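Local coordinates for putative thioesterase (Syntrophus aciditrophicus SB, PDB 3HDU), which probably hydrolyses thioesters, as a hotdog-fold member of the thioesterase superfamily, at residues 45-50 with 116-121. Numbering follows the deposited sequence.
Sequences SFEMRD and GREFVC
Strands 41-48 and 118-128 run antiparallel and adjoin in the hotdog sheet. The backbone joins them first. Phe-46 and Phe-119 form a hydrogen-bonded pair: Phe-46 N reaches Phe-119 O at 2.7 Å, nearly along the C=O axis, and Phe-119 N returns to Phe-46 O at 3.1 Å from above the carbonyl plane. Two residues on, past the non-hydrogen-bonded pair Glu-47 and Glu-118, Met-48 N donates to Arg-117 O at 2.8 Å, almost straight at 173°.

The apolar face carries Phe-46, Met-48 and Phe-119. Phe-119 holds CG between its backbone N and carbonyl carbon (chi1 53°), and its ring lies against Phe-46. Phe-46 CB sits over one face of that ring, 3.7 Å from the centroid, in a CH-pi contact. The two rings are near parallel, 19° apart, but slid so that they barely overlap. Met-48, present as selenomethionine, meets the ring edge at CE2 with its CG. Helix 58-85 covers this face through Tyr-62, Val-65 and Ala-69.

The other face carries Glu-47 and Glu-118, side by side, with Glu-47 OE1 4.4 Å from Glu-118 OE2. This probably raises the proton affinity of one carboxylate. Arg-117, just before strand 118-128, extends alongside Glu-47, and its NE makes a weak salt bridge to Glu-47 OE2 at 3.5 Å. Met-48 O lies over the guanidinium centre, and NH1 bonds weakly to Arg-49 O. An alanine in place of Arg-117 removes these weak bonds and would probably leave the Glu-47 charge less compensated. The chemistry implies neighbouring strands fixed by backbone bonds, with an apolar face against the helix and a weakly paired, charged face.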
ATOM      1  N   SER A  45      12.295   6.182  24.380  1.00 72.00           N
ATOM      2  CA  SER A  45      12.896   7.505  24.161  1.00 72.10           C
ATOM      3  C   SER A  45      14.325   7.259  23.694  1.00 72.23           C
ATOM      4  O   SER A  45      15.001   6.355  24.193  1.00 72.17           O
ATOM      5  CB  SER A  45      12.856   8.372  25.413  1.00 71.93           C
ATOM      6  OG  SER A  45      13.556   7.773  26.478  1.00 72.48           O
ATOM      7  N   PHE A  46      14.762   8.057  22.722  1.00 72.67           N
ATOM      8  CA  PHE A  46      16.082   7.938  22.112  1.00 72.81           C
ATOM      9  C   PHE A  46      16.860   9.234  22.263  1.00 73.53           C
ATOM     10  O   PHE A  46      16.260  10.297  22.400  1.00 73.10           O
ATOM     11  CB  PHE A  46      15.927   7.607  20.634  1.00 72.39           C
ATOM     12  CG  PHE A  46      15.239   6.296  20.374  1.00 72.34           C
ATOM     13  CD1 PHE A  46      13.847   6.229  20.272  1.00 72.30           C
ATOM     14  CD2 PHE A  46      15.980   5.119  20.236  1.00 72.19           C
ATOM     15  CE1 PHE A  46      13.201   5.001  20.035  1.00 72.38           C
ATOM     16  CE2 PHE A  46      15.347   3.889  19.996  1.00 72.14           C
ATOM     17  CZ  PHE A  46      13.957   3.828  19.895  1.00 72.15           C
ATOM     18  N   GLU A  47      18.192   9.129  22.237  1.00 74.60           N
ATOM     19  CA  GLU A  47      19.086  10.287  22.345  1.00 75.63           C
ATOM     20  C   GLU A  47      20.259  10.170  21.368  1.00 76.32           C
ATOM     21  O   GLU A  47      21.026   9.215  21.436  1.00 76.37           O
ATOM     22  CB  GLU A  47      19.615  10.430  23.779  1.00 75.71           C
ATOM     23  CG  GLU A  47      20.442  11.711  24.032  1.00 75.98           C
ATOM     24  CD  GLU A  47      20.981  11.833  25.448  1.00 76.16           C
ATOM     25  OE1 GLU A  47      20.469  11.162  26.370  1.00 76.97           O
ATOM     26  OE2 GLU A  47      21.934  12.617  25.637  1.00 75.97           O
HETATM   27  N   MSE A  48      20.382  11.151  20.470  1.00 77.37           N
HETATM   28  CA  MSE A  48      21.505  11.247  19.537  1.00 78.35           C
HETATM   29  C   MSE A  48      22.698  11.770  20.328  1.00 77.75           C
HETATM   30  O   MSE A  48      22.681  12.914  20.762  1.00 77.63           O
HETATM   31  CB  MSE A  48      21.205  12.261  18.420  1.00 79.93           C
HETATM   32  CG  MSE A  48      20.124  11.868  17.466  1.00 81.15           C
HETATM   33 SE   MSE A  48      20.774  10.582  16.208  0.75 83.73          SE
HETATM   34  CE  MSE A  48      21.974  11.667  15.162  1.00 82.99           C
ATOM     35  N   ARG A  49      23.720  10.941  20.527  1.00 77.23           N
ATOM     36  CA  ARG A  49      24.931  11.367  21.263  1.00 77.02           C
ATOM     37  C   ARG A  49      25.812  12.253  20.385  1.00 76.62           C
ATOM     38  O   ARG A  49      26.437  13.186  20.884  1.00 76.77           O
ATOM     39  CB  ARG A  49      25.693  10.175  21.832  1.00 77.23           C
ATOM     40  CG  ARG A  49      24.800   9.330  22.714  1.00 77.46           C
ATOM     41  CD  ARG A  49      25.562   8.388  23.587  1.00 77.68           C
ATOM     42  NE  ARG A  49      24.641   7.453  24.227  1.00 77.83           N
ATOM     43  CZ  ARG A  49      23.904   7.692  25.316  1.00 77.79           C
ATOM     44  NH1 ARG A  49      23.874   8.886  25.922  1.00 77.80           N
ATOM     45  NH2 ARG A  49      23.139   6.704  25.776  1.00 77.74           N
ATOM     46  N   ASP A  50      25.871  11.925  19.093  1.00 76.25           N
ATOM     47  CA  ASP A  50      26.520  12.740  18.075  1.00 75.95           C
ATOM     48  C   ASP A  50      25.359  13.191  17.181  1.00 75.51           C
ATOM     49  O   ASP A  50      24.792  12.389  16.440  1.00 75.18           O
ATOM     50  CB  ASP A  50      27.569  11.924  17.302  1.00 76.22           C
ATOM     51  CG  ASP A  50      28.430  12.780  16.359  1.00 76.45           C
ATOM     52  OD1 ASP A  50      27.978  13.831  15.851  1.00 76.55           O
ATOM     53  OD2 ASP A  50      29.587  12.378  16.108  1.00 76.86           O
ATOM     54  N   GLY A 116      16.762  16.670  15.606  1.00 84.68           N
ATOM     55  CA  GLY A 116      16.693  16.918  17.057  1.00 83.90           C
ATOM     56  C   GLY A 116      17.554  15.908  17.788  1.00 83.22           C
ATOM     57  O   GLY A 116      17.828  14.828  17.258  1.00 83.38           O
ATOM     58  N   ARG A 117      17.976  16.246  19.005  1.00 82.40           N
ATOM     59  CA  ARG A 117      18.827  15.352  19.794  1.00 81.97           C
ATOM     60  C   ARG A 117      18.033  14.187  20.393  1.00 81.85           C
ATOM     61  O   ARG A 117      18.382  13.025  20.177  1.00 81.80           O
ATOM     62  CB  ARG A 117      19.554  16.101  20.909  1.00 81.69           C
ATOM     63  CG  ARG A 117      20.666  15.271  21.513  1.00 81.54           C
ATOM     64  CD  ARG A 117      21.324  15.956  22.632  1.00 81.27           C
ATOM     65  NE  ARG A 117      22.347  15.110  23.261  1.00 81.19           N
ATOM     66  CZ  ARG A 117      23.612  14.949  22.846  1.00 81.14           C
ATOM     67  NH1 ARG A 117      24.085  15.556  21.748  1.00 81.20           N
ATOM     68  NH2 ARG A 117      24.425  14.147  23.538  1.00 81.13           N
ATOM     69  N   GLU A 118      16.995  14.519  21.162  1.00 81.87           N
ATOM     70  CA  GLU A 118      16.145  13.535  21.829  1.00 82.01           C
ATOM     71  C   GLU A 118      14.801  13.421  21.119  1.00 81.54           C
ATOM     72  O   GLU A 118      14.171  14.435  20.818  1.00 82.14           O
ATOM     73  CB  GLU A 118      15.947  13.889  23.313  1.00 82.20           C
ATOM     74  CG  GLU A 118      17.242  13.821  24.136  1.00 82.52           C
ATOM     75  CD  GLU A 118      17.064  14.151  25.622  1.00 82.76           C
ATOM     76  OE1 GLU A 118      16.058  13.730  26.235  1.00 83.35           O
ATOM     77  OE2 GLU A 118      17.955  14.818  26.192  1.00 82.95           O
ATOM     78  N   PHE A 119      14.398  12.186  20.822  1.00 80.97           N
ATOM     79  CA  PHE A 119      13.095  11.882  20.210  1.00 80.58           C
ATOM     80  C   PHE A 119      12.463  10.659  20.895  1.00 79.35           C
ATOM     81  O   PHE A 119      13.175   9.777  21.379  1.00 79.15           O
ATOM     82  CB  PHE A 119      13.191  11.725  18.683  1.00 81.08           C
ATOM     83  CG  PHE A 119      14.218  10.746  18.224  1.00 81.23           C
ATOM     84  CD1 PHE A 119      13.882   9.405  18.029  1.00 81.42           C
ATOM     85  CD2 PHE A 119      15.522  11.164  17.945  1.00 81.55           C
ATOM     86  CE1 PHE A 119      14.837   8.483  17.576  1.00 81.47           C
ATOM     87  CE2 PHE A 119      16.491  10.248  17.497  1.00 81.56           C
ATOM     88  CZ  PHE A 119      16.145   8.902  17.317  1.00 81.40           C
ATOM     89  N   VAL A 120      11.129  10.648  20.953  1.00 78.00           N
ATOM     90  CA  VAL A 120      10.339   9.601  21.617  1.00 77.03           C
ATOM     91  C   VAL A 120       9.443   8.913  20.590  1.00 75.95           C
ATOM     92  O   VAL A 120       8.903   9.570  19.696  1.00 75.77           O
ATOM     93  CB  VAL A 120       9.515  10.165  22.829  1.00 77.12           C
ATOM     94  CG1 VAL A 120       8.617  11.323  22.414  1.00 77.24           C
ATOM     95  CG2 VAL A 120       8.692   9.066  23.502  1.00 77.11           C
ATOM     96  N   CYS A 121       9.313   7.593  20.725  1.00 75.09           N
ATOM     97  CA  CYS A 121       8.512   6.758  19.828  1.00 74.52           C
ATOM     98  C   CYS A 121       7.577   5.873  20.651  1.00 74.31           C
ATOM     99  O   CYS A 121       8.039   5.183  21.560  1.00 74.30           O
ATOM    100  CB  CYS A 121       9.437   5.899  18.977  1.00 74.58           C
ATOM    101  SG  CYS A 121       8.607   4.918  17.719  1.00 74.85           S
TER